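Local coordinates for protein putative protease (PDB 3KD4) that is of unknown function but is possibly an exported protease, with an N-terminal DUF3857 region and a C-terminal DUF3858 region, at residues A88-Y93 and S282-P287; A301-E306 and A332-K337; A309-H314 and K354-S359; M437-S442 and R500-S505. One frame throughout, in Å; residues are numbered along the deposited sequence. Where two conformers were deposited one is given.

Contact 1: A88-Y93 and S282-P287; sequences ADAPAY and SAYGTP
Tyr-284 pushes its ring into the turn formed by Ala-90 to Tyr-93. Its hydroxyl oxygen accepts a hydrogen bond from the backbone N of Ala-92, with N to OH at 2.9 Å and an N-H...O angle of 150°. Ala-92 CB also lies 3.1 Å from Tyr-284 OH. Pro-91 meets the ring obliquely, its CD 3.7 Å from Tyr-284 CE2. Ala-90 CA sits over one face, offset toward the rim, and Ser-282 OG lies over the opposite face. Tyr-93 comes in at the ring edge, near the plane, with its CE2 3.8 Å from Tyr-284 CE1. The two tyrosine side chains slide past each other in opposite directions. Thr-286 CG2 then meets Tyr-93 OH at 3.4 Å. Tyr-93 OH also makes weak hydrogen bonds to Glu-289 and Arg-274.

The Tyr-284 torsion is the less common one: CG stands between the backbone N and the carbonyl carbon (chi1 62°). On the other segment, Tyr-93 N bonds back to Ala-90 O at 2.8 Å and closes the turn. Further out, Arg-274 bonds both Tyr-284 O and Ser-282 OG. Strand 284-285 pairs in parallel with strand 260-261, and Thr-286 is the N-cap of helix 287-300. The contact therefore joins a loop of the DUF3857 region to the start of that helix. One hydrogen bond holds the tyrosine hydroxyl, while the rest of the grip is apolar and depends on shape.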
loop_
_atom_site.group_PDB
_atom_site.type_symbol
_atom_site.label_atom_id
_atom_site.label_comp_id
_atom_site.label_asym_id
_atom_site.label_seq_id
_atom_site.Cartn_x
_atom_site.Cartn_y
_atom_site.Cartn_z
ATOM N N ALA A 88 0.994 15.262 10.659
ATOM C CA ALA A 88 1.193 15.552 12.090
ATOM C C ALA A 88 2.689 15.505 12.451
ATOM O O ALA A 88 3.440 14.697 11.909
ATOM C CB ALA A 88 0.404 14.571 12.964
ATOM N N ASP A 89 3.092 16.408 13.338
ATOM C CA ASP A 89 4.493 16.532 13.809
ATOM C C ASP A 89 5.501 16.790 12.702
ATOM O O ASP A 89 6.649 16.394 12.848
ATOM C CB ASP A 89 4.939 15.271 14.600
ATOM C CG ASP A 89 3.907 14.820 15.618
ATOM O OD1 ASP A 89 3.530 15.628 16.493
ATOM O OD2 ASP A 89 3.452 13.652 15.524
ATOM N N ALA A 90 5.090 17.444 11.608
ATOM C CA ALA A 90 5.942 17.630 10.407
ATOM C C ALA A 90 5.847 19.089 9.958
ATOM O O ALA A 90 5.075 19.427 9.040
ATOM C CB ALA A 90 5.537 16.700 9.303
ATOM N N PRO A 91 6.647 19.953 10.613
ATOM C CA PRO A 91 6.562 21.396 10.542
ATOM C C PRO A 91 6.568 21.960 9.173
ATOM O O PRO A 91 5.852 22.928 8.916
ATOM C CB PRO A 91 7.812 21.843 11.282
ATOM C CG PRO A 91 7.958 20.815 12.334
ATOM C CD PRO A 91 7.612 19.533 11.650
ATOM N N ALA A 92 7.376 21.382 8.294
ATOM C CA ALA A 92 7.455 21.864 6.924
ATOM C C ALA A 92 6.121 21.753 6.179
ATOM O O ALA A 92 5.929 22.453 5.183
ATOM C CB ALA A 92 8.547 21.096 6.150
ATOM N N TYR A 93 5.224 20.880 6.649
ATOM C CA TYR A 93 3.925 20.639 5.998
ATOM C C TYR A 93 2.738 21.091 6.805
ATOM O O TYR A 93 1.601 20.664 6.569
ATOM C CB TYR A 93 3.767 19.150 5.710
ATOM C CG TYR A 93 4.954 18.658 5.003
ATOM C CD1 TYR A 93 5.160 18.966 3.666
ATOM C CD2 TYR A 93 5.949 17.969 5.694
ATOM C CE1 TYR A 93 6.271 18.558 3.037
ATOM C CE2 TYR A 93 7.064 17.554 5.058
ATOM C CZ TYR A 93 7.222 17.848 3.740
ATOM O OH TYR A 93 8.343 17.414 3.114
ATOM N N SER A 282 16.736 18.081 9.058
ATOM C CA SER A 282 15.462 18.123 9.782
ATOM C C SER A 282 15.086 16.832 10.475
ATOM O O SER A 282 14.242 16.848 11.368
ATOM C CB SER A 282 14.298 18.538 8.862
ATOM O OG SER A 282 13.918 17.493 7.986
ATOM N N ALA A 283 15.655 15.703 10.065
ATOM C CA ALA A 283 15.318 14.431 10.711
ATOM C C ALA A 283 13.892 13.880 10.466
ATOM O O ALA A 283 13.419 12.989 11.195
ATOM C CB ALA A 283 15.565 14.536 12.219
ATOM N N TYR A 284 13.189 14.411 9.478
ATOM C CA TYR A 284 12.016 13.722 8.947
ATOM C C TYR A 284 12.049 13.942 7.441
ATOM O O TYR A 284 12.648 14.886 6.967
ATOM C CB TYR A 284 10.700 14.216 9.575
ATOM C CG TYR A 284 10.414 15.673 9.328
ATOM C CD1 TYR A 284 9.714 16.090 8.213
ATOM C CD2 TYR A 284 10.839 16.639 10.234
ATOM C CE1 TYR A 284 9.477 17.438 7.985
ATOM C CE2 TYR A 284 10.591 17.966 10.033
ATOM C CZ TYR A 284 9.918 18.373 8.911
ATOM O OH TYR A 284 9.699 19.723 8.735
ATOM N N GLY A 285 11.431 13.046 6.694
ATOM C CA GLY A 285 11.312 13.197 5.263
ATOM C C GLY A 285 10.155 12.375 4.715
ATOM O O GLY A 285 9.757 11.361 5.289
ATOM N N THR A 286 9.630 12.819 3.588
ATOM C CA THR A 286 8.648 12.044 2.834
ATOM C C THR A 286 9.386 10.876 2.220
ATOM O O THR A 286 10.600 10.913 2.139
ATOM C CB THR A 286 8.018 12.893 1.755
ATOM O OG1 THR A 286 8.998 13.186 0.749
ATOM C CG2 THR A 286 7.459 14.197 2.365
ATOM N N PRO A 287 8.661 9.818 1.796
ATOM C CA PRO A 287 9.315 8.715 1.102
ATOM C C PRO A 287 10.191 9.171 -0.063
ATOM O O PRO A 287 11.287 8.658 -0.244
ATOM C CB PRO A 287 8.141 7.866 0.604
ATOM C CG PRO A 287 7.076 8.098 1.680
ATOM C CD PRO A 287 7.221 9.573 2.000
#

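Contact 2: A301-E306 and A332-K337; sequences AGIPSE and ATVDGK
Ile-303 reaches across to Ala-332, Thr-333 and Val-334 with its CG2 methyl. Its CG1 lies beside the backbone N (chi1 -53°), which leaves CG2 anti to that N. CG2 stands 3.4 Å from Thr-333 O and 3.8 Å from Ala-332 CB. Val-334 CG2 is a little further off. Ser-305 OG also lies beside its own backbone N (chi1 -59°). There it donates to Ile-303 O at 2.9 Å, from well above the carbonyl plane, and it touches Ala-332 CB at 3.7 Å.

Ser-305 and Ala-332 form an antiparallel, non-hydrogen-bonded pair. Next to it, Thr-333 N donates to Pro-304 O at 2.8 Å with an angle of 165°, nearly in line with the carbonyl. Pro-304 CD packs on Thr-333 O at 3.6 Å. Thr-333 OG1 has its partner elsewhere, in Asp-338 OD1.

Gly-302 closes the preceding helix 287-300 with a Schellman motif. The chain reverses in a type I' turn, Val-334 to Lys-337, making the hairpin of strands 327-334 and 337-341. Helix 244-258 packs on Ile-303 and Val-334. The serine bond stays within its own segment, at the start of strand 305-312. One backbone bond joins the strands, and Ile-303 CG2 packs against Ala-332 CB and the Thr-333 carbonyl.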
loop_
_atom_site.group_PDB
_atom_site.type_symbol
_atom_site.label_atom_id
_atom_site.label_comp_id
_atom_site.label_asym_id
_atom_site.label_seq_id
_atom_site.Cartn_x
_atom_site.Cartn_y
_atom_site.Cartn_z
ATOM N N ALA A 301 29.225 8.303 -2.111
ATOM C CA ALA A 301 30.097 7.322 -1.494
ATOM C C ALA A 301 30.726 6.310 -2.453
ATOM O O ALA A 301 31.440 5.424 -1.997
ATOM C CB ALA A 301 29.349 6.579 -0.385
ATOM N N GLY A 302 30.494 6.437 -3.759
ATOM C CA GLY A 302 31.075 5.527 -4.737
ATOM C C GLY A 302 30.219 4.305 -5.024
ATOM O O GLY A 302 30.728 3.327 -5.558
ATOM N N ILE A 303 28.926 4.334 -4.663
ATOM C CA ILE A 303 28.014 3.198 -4.939
ATOM C C ILE A 303 27.012 3.664 -5.992
ATOM O O ILE A 303 26.124 4.498 -5.713
ATOM C CB ILE A 303 27.284 2.699 -3.676
ATOM C CG1 ILE A 303 28.287 2.397 -2.557
ATOM C CG2 ILE A 303 26.410 1.459 -3.971
ATOM C CD1 ILE A 303 29.207 1.222 -2.821
ATOM N N PRO A 304 27.162 3.164 -7.226
ATOM C CA PRO A 304 26.252 3.658 -8.237
ATOM C C PRO A 304 24.821 3.280 -7.868
ATOM O O PRO A 304 24.545 2.098 -7.612
ATOM C CB PRO A 304 26.737 2.957 -9.508
ATOM C CG PRO A 304 28.162 2.659 -9.220
ATOM C CD PRO A 304 28.186 2.273 -7.806
ATOM N N SER A 305 23.951 4.285 -7.813
ATOM C CA SER A 305 22.599 4.135 -7.301
ATOM C C SER A 305 21.593 4.971 -8.086
ATOM O O SER A 305 21.920 6.007 -8.698
ATOM C CB SER A 305 22.530 4.531 -5.804
ATOM O OG SER A 305 23.424 3.714 -5.026
ATOM N N GLU A 306 20.351 4.525 -8.051
ATOM C CA GLU A 306 19.248 5.232 -8.709
ATOM C C GLU A 306 17.934 5.035 -7.953
ATOM O O GLU A 306 17.693 3.962 -7.391
ATOM C CB GLU A 306 19.051 4.641 -10.100
ATOM C CG GLU A 306 19.569 5.440 -11.241
ATOM C CD GLU A 306 19.058 4.890 -12.593
ATOM O OE1 GLU A 306 19.468 3.777 -12.946
ATOM O OE2 GLU A 306 18.233 5.570 -13.247
ATOM N N ALA A 332 21.070 -0.045 -5.572
ATOM C CA ALA A 332 22.506 0.188 -5.314
ATOM C C ALA A 332 23.322 -0.937 -5.941
ATOM O O ALA A 332 23.047 -2.108 -5.720
ATOM C CB ALA A 332 22.799 0.265 -3.832
ATOM N N THR A 333 24.318 -0.577 -6.735
ATOM C CA THR A 333 25.172 -1.586 -7.370
ATOM C C THR A 333 26.413 -1.788 -6.509
ATOM O O THR A 333 27.205 -0.866 -6.364
ATOM C CB THR A 333 25.584 -1.154 -8.757
ATOM O OG1 THR A 333 24.400 -0.844 -9.488
ATOM C CG2 THR A 333 26.372 -2.273 -9.481
ATOM N N VAL A 334 26.536 -2.971 -5.918
ATOM C CA VAL A 334 27.585 -3.285 -4.956
ATOM C C VAL A 334 28.450 -4.400 -5.562
ATOM O O VAL A 334 27.966 -5.525 -5.758
ATOM C CB VAL A 334 26.955 -3.729 -3.626
ATOM C CG1 VAL A 334 28.009 -4.274 -2.650
ATOM C CG2 VAL A 334 26.108 -2.561 -3.007
ATOM N N ASP A 335 29.701 -4.084 -5.906
ATOM C CA ASP A 335 30.579 -5.069 -6.580
ATOM C C ASP A 335 29.862 -5.708 -7.793
ATOM O O ASP A 335 29.811 -6.927 -7.941
ATOM C CB ASP A 335 31.032 -6.162 -5.603
ATOM C CG ASP A 335 31.607 -5.608 -4.330
ATOM O OD1 ASP A 335 32.365 -4.600 -4.387
ATOM O OD2 ASP A 335 31.322 -6.195 -3.257
ATOM N N GLY A 336 29.260 -4.881 -8.633
ATOM C CA GLY A 336 28.680 -5.385 -9.882
ATOM C C GLY A 336 27.330 -6.087 -9.750
ATOM O O GLY A 336 26.816 -6.618 -10.748
ATOM N N LYS A 337 26.765 -6.102 -8.540
ATOM C CA LYS A 337 25.469 -6.764 -8.275
ATOM C C LYS A 337 24.504 -5.802 -7.576
ATOM O O LYS A 337 24.830 -5.229 -6.519
ATOM C CB LYS A 337 25.632 -7.988 -7.382
ATOM C CG LYS A 337 26.748 -8.975 -7.842
ATOM C CD LYS A 337 26.731 -10.268 -7.015
ATOM C CE LYS A 337 28.048 -11.033 -7.115
ATOM N NZ LYS A 337 27.932 -12.421 -6.488
#

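Contact 3: A309-H314 and K354-S359; sequences AVYPGH and KVVSLS
Ala-309 and Val-356 exchange two backbone hydrogen bonds, and Tyr-311 and Lys-354 exchange two more. Ala-309 N reaches Val-356 O at 2.8 Å, and Val-356 N returns to Ala-309 O at 2.9 Å. Tyr-311 N meets Lys-354 O at 2.8 Å with an angle of 176°. Lys-354 N donates to Tyr-311 O at 2.9 Å. Val-310 and Val-355 form the non-hydrogen-bonded pair between them; their backbones hydrogen-bond outward, Val-310 to Gln-326 and Thr-327, Val-355 to Ile-363. The Leu-358 backbone bonds Val-307. CA-H contacts add to these: Val-355 CA lies 3.4 Å from Ala-309 O, and Val-310 CA faces Lys-354 O.

Lys-354 O also lies at the edge of the Tyr-311 ring. The ring crosses obliquely to Val-356, with Tyr-311 CE1 4.1 Å from Val-356 CG2. Ser-357 OG bonds Thr-361 N. Lys-354 NZ to Leu-315 O and His-314 ND1 to a glycerol, probably from the crystallisation liquor, are less certain bonds, as both residues have two conformers.

Strand 305-312 runs between strands 327-334 and 353-357 of a five-stranded antiparallel sheet. On the face of Tyr-311 and Val-356, Leu-215 of helix 211-222 packs on both and touches Leu-358. On the face of Val-310 and Val-355, Val-355 meets Ile-365.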
loop_
_atom_site.group_PDB
_atom_site.type_symbol
_atom_site.label_atom_id
_atom_site.label_comp_id
_atom_site.label_asym_id
_atom_site.label_seq_id
_atom_site.Cartn_x
_atom_site.Cartn_y
_atom_site.Cartn_z
ATOM N N ALA A 309 10.764 3.782 -9.233
ATOM C CA ALA A 309 9.337 3.907 -9.037
ATOM C C ALA A 309 8.686 2.528 -9.216
ATOM O O ALA A 309 9.039 1.782 -10.135
ATOM C CB ALA A 309 8.746 4.922 -10.025
ATOM N N VAL A 310 7.739 2.204 -8.337
ATOM C CA VAL A 310 7.002 0.947 -8.398
ATOM C C VAL A 310 5.551 1.234 -8.739
ATOM O O VAL A 310 4.871 2.014 -8.032
ATOM C CB VAL A 310 7.076 0.193 -7.020
ATOM C CG1 VAL A 310 6.424 -1.209 -7.102
ATOM C CG2 VAL A 310 8.551 0.097 -6.530
ATOM N N TYR A 311 5.097 0.640 -9.837
ATOM C CA TYR A 311 3.740 0.754 -10.323
ATOM C C TYR A 311 3.025 -0.579 -10.196
ATOM O O TYR A 311 3.664 -1.641 -10.210
ATOM C CB TYR A 311 3.732 1.041 -11.825
ATOM C CG TYR A 311 4.337 2.339 -12.252
ATOM C CD1 TYR A 311 5.691 2.445 -12.545
ATOM C CD2 TYR A 311 3.551 3.466 -12.370
ATOM C CE1 TYR A 311 6.224 3.674 -12.989
ATOM C CE2 TYR A 311 4.072 4.649 -12.787
ATOM C CZ TYR A 311 5.394 4.753 -13.094
ATOM O OH TYR A 311 5.854 5.987 -13.467
ATOM N N PRO A 312 1.686 -0.539 -10.159
ATOM C CA PRO A 312 0.920 -1.768 -10.301
ATOM C C PRO A 312 1.279 -2.478 -11.573
ATOM O O PRO A 312 1.588 -1.850 -12.605
ATOM C CB PRO A 312 -0.540 -1.297 -10.344
ATOM C CG PRO A 312 -0.535 0.049 -9.706
ATOM C CD PRO A 312 0.834 0.648 -9.952
ATOM N N GLY A 313 1.240 -3.796 -11.517
ATOM C CA GLY A 313 1.738 -4.588 -12.588
ATOM C C GLY A 313 0.878 -4.618 -13.829
ATOM O O GLY A 313 1.371 -4.946 -14.895
ATOM N N HIS A 314 -0.382 -4.268 -13.759
ATOM C CA HIS A 314 -1.295 -4.344 -14.897
ATOM C C HIS A 314 -1.322 -3.040 -15.732
ATOM O O HIS A 314 -2.036 -2.946 -16.690
ATOM C CB HIS A 314 -2.717 -4.665 -14.376
ATOM C CG HIS A 314 -3.284 -3.625 -13.452
ATOM N ND1 HIS A 314 -3.173 -3.699 -12.076
ATOM C CD2 HIS A 314 -3.991 -2.495 -13.710
ATOM C CE1 HIS A 314 -3.779 -2.656 -11.531
ATOM N NE2 HIS A 314 -4.281 -1.911 -12.502
ATOM N N LYS A 354 5.448 -3.493 -11.518
ATOM C CA LYS A 354 6.344 -3.000 -12.555
ATOM C C LYS A 354 7.261 -1.987 -11.900
ATOM O O LYS A 354 6.799 -1.035 -11.269
ATOM C CB LYS A 354 5.539 -2.376 -13.693
ATOM C CG LYS A 354 5.169 -3.365 -14.784
ATOM C CD LYS A 354 4.137 -2.797 -15.770
ATOM C CE LYS A 354 3.656 -3.880 -16.747
ATOM N NZ LYS A 354 3.082 -3.254 -17.966
ATOM N N VAL A 355 8.554 -2.201 -12.033
ATOM C CA VAL A 355 9.549 -1.358 -11.386
ATOM C C VAL A 355 10.330 -0.652 -12.475
ATOM O O VAL A 355 10.817 -1.295 -13.411
ATOM C CB VAL A 355 10.444 -2.200 -10.488
ATOM C CG1 VAL A 355 11.585 -1.374 -9.864
ATOM C CG2 VAL A 355 9.573 -2.890 -9.440
ATOM N N VAL A 356 10.399 0.672 -12.389
ATOM C CA VAL A 356 11.097 1.462 -13.414
ATOM C C VAL A 356 12.012 2.468 -12.765
ATOM O O VAL A 356 11.567 3.217 -11.861
ATOM C CB VAL A 356 10.092 2.198 -14.313
ATOM C CG1 VAL A 356 10.833 2.881 -15.465
ATOM C CG2 VAL A 356 9.007 1.257 -14.825
ATOM N N SER A 357 13.282 2.518 -13.180
ATOM C CA SER A 357 14.190 3.550 -12.693
ATOM C C SER A 357 13.747 4.954 -13.198
ATOM O O SER A 357 13.042 5.060 -14.194
ATOM C CB SER A 357 15.610 3.271 -13.176
ATOM O OG SER A 357 15.730 3.543 -14.554
ATOM N N LEU A 358 14.144 6.011 -12.508
ATOM C CA LEU A 358 13.839 7.390 -12.950
ATOM C C LEU A 358 14.481 7.793 -14.279
ATOM O O LEU A 358 13.999 8.711 -14.951
ATOM C CB LEU A 358 14.191 8.427 -11.878
ATOM C CG LEU A 358 13.448 8.352 -10.530
ATOM C CD1 LEU A 358 13.469 9.690 -9.772
ATOM C CD2 LEU A 358 12.035 7.840 -10.636
ATOM N N SER A 359 15.510 7.067 -14.687
ATOM C CA SER A 359 16.076 7.222 -16.013
ATOM C C SER A 359 15.291 6.384 -17.015
ATOM O O SER A 359 15.639 6.378 -18.161
ATOM C CB SER A 359 17.559 6.836 -16.031
ATOM O OG SER A 359 17.738 5.490 -15.637
#

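Contact 4: M437-S442 and R500-S505; sequences MKLQTS and RVLLFS
Lys-438 and Ser-505 make the first pair of backbone hydrogen bonds. Lys-438 N donates to Ser-505 O at 2.7 Å, and Ser-505 N donates to Lys-438 O at 2.8 Å. Past the non-hydrogen-bonded pair Leu-439/Phe-504, Leu-503 O is gripped twice: Gln-440 N bonds it at 2.7 Å, and Thr-441 N adds a weak bond. Two successive N-H groups on one carbonyl, with Gln-440 at phi -95° and psi -29°, resemble a classic beta bulge. Here, though, Leu-503 N turns to a side chain and donates to Thr-441 OG1 at 2.8 Å.

Side-chain polar bonding also joins Gln-440 to Ser-505. The Gln-440 chain bends at chi2 (-75°), and NE2 donates to Ser-505 OG at 2.8 Å. The serine oxygen lies close to the amide plane.

Strand 501-505 is the middle strand of a three-stranded antiparallel sheet, with 438-439 on one flank and 389-393 on the other. The contact lies within the DUF3858 region, at the surface and near the C-terminus.

Apolar contacts gather on the side of Leu-439 and Phe-504. Leu-439 CD1 lies over one face of the phenyl ring, offset toward the rim, in a CH-pi contact 4.0 Å from the ring centroid. Selenomethionine Met-437 makes a Met-aromatic contact, its SE 5.1 Å from the Phe-504 centroid and oblique to the ring. The Thr-441 and Leu-502 side chains cross at about a right angle, CG2 of the first 4.1 Å from CD2 of the second. Ile-466 of strand 465-474 packs on both Leu-439 and Phe-504, and Ile-459 of strand 453-462 packs on Thr-441 and Leu-502.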
loop_
_atom_site.group_PDB
_atom_site.type_symbol
_atom_site.label_atom_id
_atom_site.label_comp_id
_atom_site.label_asym_id
_atom_site.label_seq_id
_atom_site.Cartn_x
_atom_site.Cartn_y
_atom_site.Cartn_z
HETATM N N MSE A 437 8.295 -38.912 32.393
HETATM C CA MSE A 437 7.132 -38.541 31.585
HETATM C C MSE A 437 7.170 -39.370 30.307
HETATM O O MSE A 437 8.238 -39.642 29.750
HETATM C CB MSE A 437 7.121 -37.051 31.274
HETATM C CG MSE A 437 6.796 -36.174 32.456
HETATM SE SE MSE A 437 6.543 -34.396 31.779
HETATM C CE MSE A 437 5.289 -33.675 33.062
ATOM N N LYS A 438 6.001 -39.791 29.851
ATOM C CA LYS A 438 5.905 -40.662 28.690
ATOM C C LYS A 438 5.195 -39.939 27.553
ATOM O O LYS A 438 4.100 -39.410 27.741
ATOM C CB LYS A 438 5.141 -41.920 29.091
ATOM C CG LYS A 438 4.884 -42.923 27.968
ATOM C CD LYS A 438 4.254 -44.224 28.518
ATOM C CE LYS A 438 5.108 -44.886 29.602
ATOM N NZ LYS A 438 4.414 -46.066 30.218
ATOM N N LEU A 439 5.814 -39.939 26.380
ATOM C CA LEU A 439 5.276 -39.219 25.231
ATOM C C LEU A 439 4.128 -40.026 24.664
ATOM O O LEU A 439 4.321 -41.148 24.232
ATOM C CB LEU A 439 6.338 -38.990 24.153
ATOM C CG LEU A 439 5.859 -38.222 22.908
ATOM C CD1 LEU A 439 5.510 -36.752 23.214
ATOM C CD2 LEU A 439 6.920 -38.329 21.844
ATOM N N GLN A 440 2.943 -39.444 24.656
ATOM C CA GLN A 440 1.754 -40.123 24.102
ATOM C C GLN A 440 1.488 -39.752 22.633
ATOM O O GLN A 440 0.988 -40.549 21.869
ATOM C CB GLN A 440 0.547 -39.850 24.987
ATOM C CG GLN A 440 0.668 -40.517 26.346
ATOM C CD GLN A 440 0.439 -42.018 26.296
ATOM O OE1 GLN A 440 0.117 -42.571 25.246
ATOM N NE2 GLN A 440 0.577 -42.684 27.449
ATOM N N THR A 441 1.877 -38.557 22.226
ATOM C CA THR A 441 1.826 -38.160 20.822
ATOM C C THR A 441 2.617 -39.089 19.916
ATOM O O THR A 441 3.739 -39.432 20.241
ATOM C CB THR A 441 2.413 -36.759 20.699
ATOM O OG1 THR A 441 1.663 -35.882 21.556
ATOM C CG2 THR A 441 2.389 -36.260 19.228
ATOM N N SER A 442 2.051 -39.487 18.780
ATOM C CA SER A 442 2.788 -40.322 17.803
ATOM C C SER A 442 4.075 -39.632 17.329
ATOM O O SER A 442 4.090 -38.430 17.140
ATOM C CB SER A 442 1.913 -40.605 16.580
ATOM O OG SER A 442 2.637 -41.222 15.519
ATOM N N ARG A 500 0.699 -28.036 17.420
ATOM C CA ARG A 500 1.888 -27.763 18.254
ATOM C C ARG A 500 1.836 -28.441 19.634
ATOM O O ARG A 500 2.693 -28.174 20.518
ATOM C CB ARG A 500 2.055 -26.234 18.432
ATOM C CG ARG A 500 2.620 -25.557 17.228
ATOM C CD ARG A 500 2.858 -24.052 17.439
ATOM N NE ARG A 500 1.609 -23.300 17.484
ATOM C CZ ARG A 500 1.041 -22.814 18.583
ATOM N NH1 ARG A 500 1.591 -22.932 19.779
ATOM N NH2 ARG A 500 -0.094 -22.168 18.485
ATOM N N VAL A 501 0.842 -29.299 19.840
ATOM C CA VAL A 501 0.695 -29.958 21.121
ATOM C C VAL A 501 1.458 -31.277 21.154
ATOM O O VAL A 501 1.341 -32.091 20.229
ATOM C CB VAL A 501 -0.778 -30.220 21.454
ATOM C CG1 VAL A 501 -0.899 -31.136 22.676
ATOM C CG2 VAL A 501 -1.499 -28.891 21.669
ATOM N N LEU A 502 2.202 -31.477 22.233
ATOM C CA LEU A 502 2.730 -32.790 22.623
ATOM C C LEU A 502 2.028 -33.185 23.925
ATOM O O LEU A 502 1.872 -32.373 24.844
ATOM C CB LEU A 502 4.244 -32.766 22.864
ATOM C CG LEU A 502 5.165 -32.409 21.693
ATOM C CD1 LEU A 502 6.634 -32.400 22.220
ATOM C CD2 LEU A 502 4.979 -33.377 20.537
ATOM N N LEU A 503 1.567 -34.420 23.976
ATOM C CA LEU A 503 0.872 -34.952 25.144
ATOM C C LEU A 503 1.786 -35.960 25.814
ATOM O O LEU A 503 2.390 -36.803 25.146
ATOM C CB LEU A 503 -0.433 -35.634 24.721
ATOM C CG LEU A 503 -1.318 -36.243 25.795
ATOM C CD1 LEU A 503 -1.953 -35.171 26.720
ATOM C CD2 LEU A 503 -2.389 -37.134 25.087
ATOM N N PHE A 504 1.901 -35.846 27.131
ATOM C CA PHE A 504 2.670 -36.787 27.944
ATOM C C PHE A 504 1.801 -37.337 29.045
ATOM O O PHE A 504 0.953 -36.623 29.593
ATOM C CB PHE A 504 3.855 -36.088 28.612
ATOM C CG PHE A 504 4.876 -35.556 27.649
ATOM C CD1 PHE A 504 4.719 -34.304 27.082
ATOM C CD2 PHE A 504 6.004 -36.299 27.346
ATOM C CE1 PHE A 504 5.663 -33.803 26.235
ATOM C CE2 PHE A 504 6.952 -35.812 26.484
ATOM C CZ PHE A 504 6.783 -34.557 25.926
ATOM N N SER A 505 2.015 -38.606 29.373
ATOM C CA SER A 505 1.415 -39.190 30.567
ATOM C C SER A 505 2.525 -39.335 31.596
ATOM O O SER A 505 3.720 -39.426 31.252
ATOM C CB SER A 505 0.724 -40.526 30.278
ATOM O OG SER A 505 1.640 -41.487 29.798
#

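Contacts 2 and 3 belong together. Both use strand 305-312, in the five-stranded antiparallel sheet of the middle of the chain. Their centres are 20 Å apart, they touch at Glu-306 and Ser-359, and their segments alternate along the sequence. Contact 1 comes first in the chain, its centre 28 Å from contact 2 and 25 Å from contact 3. Its second segment leads into helix 287-300, which runs on to contact 2. Contact 4 comes last, with its centre 52 to 55 Å from the others, in a separate sheet of the DUF3858 region. Contact 1 thus links the DUF3857 region to the middle part, while contact 4 lies in a distant part of the chain.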